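Local coordinates for inorganic pyrophosphatase (Coxiella burnetii, PDB 3TR4), which probably catalyses the magnesium-dependent hydrolysis of inorganic pyrophosphate to two phosphate ions, as a homohexamer of the PPase family, at residues V89-G93 against Y119-L125. Sequence-based numbering, arbitrary orientation.
Sequences VRALG and YEAIQSL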
loop_
_atom_site.group_PDB
_atom_site.type_symbol
_atom_site.label_atom_id
_atom_site.label_comp_id
_atom_site.label_asym_id
_atom_site.label_seq_id
_atom_site.Cartn_x
_atom_site.Cartn_y
_atom_site.Cartn_z
ATOM N N VAL B 89 -9.354 3.910 25.055
ATOM C CA VAL B 89 -8.071 3.337 25.439
ATOM C C VAL B 89 -7.862 3.343 26.949
ATOM O O VAL B 89 -8.626 3.952 27.697
ATOM C CB VAL B 89 -6.896 4.098 24.764
ATOM C CG1 VAL B 89 -7.057 4.093 23.255
ATOM C CG2 VAL B 89 -6.814 5.522 25.283
ATOM N N ARG B 90 -6.822 2.642 27.387
ATOM C CA ARG B 90 -6.443 2.607 28.791
ATOM C C ARG B 90 -4.940 2.843 28.886
ATOM O O ARG B 90 -4.177 2.321 28.074
ATOM C CB ARG B 90 -6.826 1.262 29.418
ATOM C CG ARG B 90 -6.322 0.055 28.643
ATOM C CD ARG B 90 -6.847 -1.257 29.223
ATOM N NE ARG B 90 -6.342 -2.410 28.482
ATOM C CZ ARG B 90 -5.190 -3.019 28.743
ATOM N NH1 ARG B 90 -4.421 -2.587 29.732
ATOM N NH2 ARG B 90 -4.808 -4.059 28.013
ATOM N N ALA B 91 -4.515 3.631 29.868
ATOM C CA ALA B 91 -3.107 4.012 29.983
ATOM C C ALA B 91 -2.221 2.935 30.611
ATOM O O ALA B 91 -2.658 2.173 31.474
ATOM C CB ALA B 91 -2.969 5.321 30.750
ATOM N N LEU B 92 -0.970 2.887 30.164
ATOM C CA LEU B 92 0.033 2.001 30.737
ATOM C C LEU B 92 1.079 2.827 31.471
ATOM O O LEU B 92 1.688 2.375 32.439
ATOM C CB LEU B 92 0.723 1.200 29.638
ATOM C CG LEU B 92 -0.129 0.226 28.831
ATOM C CD1 LEU B 92 0.725 -0.434 27.763
ATOM C CD2 LEU B 92 -0.759 -0.819 29.746
ATOM N N GLY B 93 1.296 4.044 30.990
ATOM C CA GLY B 93 2.325 4.896 31.543
ATOM C C GLY B 93 2.417 6.187 30.763
ATOM O O GLY B 93 1.520 6.523 29.988
ATOM N N TYR B 119 -4.468 -7.879 23.931
ATOM C CA TYR B 119 -3.601 -7.079 24.790
ATOM C C TYR B 119 -4.043 -7.106 26.247
ATOM O O TYR B 119 -3.544 -6.334 27.064
ATOM C CB TYR B 119 -3.556 -5.628 24.312
ATOM C CG TYR B 119 -2.790 -5.393 23.030
ATOM C CD1 TYR B 119 -2.172 -6.436 22.350
ATOM C CD2 TYR B 119 -2.676 -4.114 22.505
ATOM C CE1 TYR B 119 -1.469 -6.202 21.176
ATOM C CE2 TYR B 119 -1.980 -3.872 21.341
ATOM C CZ TYR B 119 -1.380 -4.915 20.677
ATOM O OH TYR B 119 -0.688 -4.658 19.516
ATOM N N GLU B 120 -4.977 -7.993 26.568
ATOM C CA GLU B 120 -5.529 -8.064 27.915
ATOM C C GLU B 120 -4.453 -8.226 28.982
ATOM O O GLU B 120 -4.575 -7.679 30.079
ATOM C CB GLU B 120 -6.541 -9.204 28.024
ATOM C CG GLU B 120 -7.211 -9.293 29.380
ATOM C CD GLU B 120 -8.358 -10.281 29.396
ATOM O OE1 GLU B 120 -8.385 -11.177 28.525
ATOM O OE2 GLU B 120 -9.235 -10.155 30.276
ATOM N N ALA B 121 -3.400 -8.971 28.660
ATOM C CA ALA B 121 -2.334 -9.231 29.620
ATOM C C ALA B 121 -1.403 -8.033 29.796
ATOM O O ALA B 121 -0.638 -7.974 30.760
ATOM C CB ALA B 121 -1.542 -10.470 29.215
ATOM N N ILE B 122 -1.465 -7.079 28.870
ATOM C CA ILE B 122 -0.637 -5.879 28.963
ATOM C C ILE B 122 -1.259 -4.872 29.927
ATOM O O ILE B 122 -2.292 -4.275 29.627
ATOM C CB ILE B 122 -0.451 -5.201 27.588
ATOM C CG1 ILE B 122 0.027 -6.212 26.545
ATOM C CG2 ILE B 122 0.530 -4.044 27.697
ATOM C CD1 ILE B 122 1.316 -6.903 26.915
ATOM N N GLN B 123 -0.620 -4.674 31.077
ATOM C CA GLN B 123 -1.193 -3.840 32.129
ATOM C C GLN B 123 -0.254 -2.734 32.616
ATOM O O GLN B 123 -0.680 -1.816 33.312
ATOM C CB GLN B 123 -1.627 -4.711 33.310
ATOM C CG GLN B 123 -2.775 -5.661 32.994
ATOM C CD GLN B 123 -4.087 -4.931 32.760
ATOM O OE1 GLN B 123 -4.327 -3.867 33.329
ATOM N NE2 GLN B 123 -4.940 -5.499 31.914
ATOM N N SER B 124 1.023 -2.834 32.264
ATOM C CA SER B 124 1.999 -1.819 32.646
ATOM C C SER B 124 3.134 -1.770 31.636
ATOM O O SER B 124 3.243 -2.643 30.774
ATOM C CB SER B 124 2.552 -2.098 34.047
ATOM O OG SER B 124 3.300 -3.301 34.069
ATOM N N LEU B 125 3.980 -0.752 31.748
ATOM C CA LEU B 125 5.100 -0.581 30.827
ATOM C C LEU B 125 5.994 -1.811 30.734
ATOM O O LEU B 125 6.558 -2.102 29.677
ATOM C CB LEU B 125 5.937 0.634 31.224
ATOM C CG LEU B 125 5.311 1.968 30.839
ATOM C CD1 LEU B 125 6.246 3.112 31.187
ATOM C CD2 LEU B 125 4.996 1.959 29.357
HETATM O O HOH W 1 3.494 1.299 33.978
#
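Arg90 has the amide nitrogen of Gln123 over one face of its guanidinium, the amide plane only 10° from that of the guanidinium and displaced toward NH1, with NE2 of the glutamine 3.7 Å from NH1 of the arginine. The group's outer end points into the type I turn running from Tyr119 to Ile122. Both terminal nitrogens converge on the carbonyl oxygen of Ile122, NH1 at 2.7 Å and NH2 at 3.0 Å, and that oxygen lies in the guanidinium plane. NH2 also makes a weak bond to Tyr119 O, the acceptor that closes the turn by taking the backbone N-H of Ile122. This end-on grip fixes the rotation of the guanidinium, while a weak bond from NE to Pro111 O ties it to the adjacent strand. Gln123 can reach over the cation because its chain turns about its CB-CG bond (chi2 -69°), bringing NE2 to within 2.9 Å of Glu120 O and bracing the turn a second time. Farther along, Leu92 presses its two methyls against the loop: CD1 meets Ile122 CG2 at 3.6 Å, and CD2 packs against the backbone between Gln123 and Ser124. A water bridges Leu92 O, 2.6 Å away, to Leu125 N, filling in for a direct backbone bond where Leu92 and Gly93 form a classic beta bulge opposite Leu108. Within the same loop, OD2 of Asp127 accepts from the backbone nitrogens of Gln123 and Ser124. Away from the manganese site, the contact thus fastens the irregular connection between strand 106-111 and helix 130-142 onto strand 86-99, which pairs antiparallel with strand 106-111 in the central sheet.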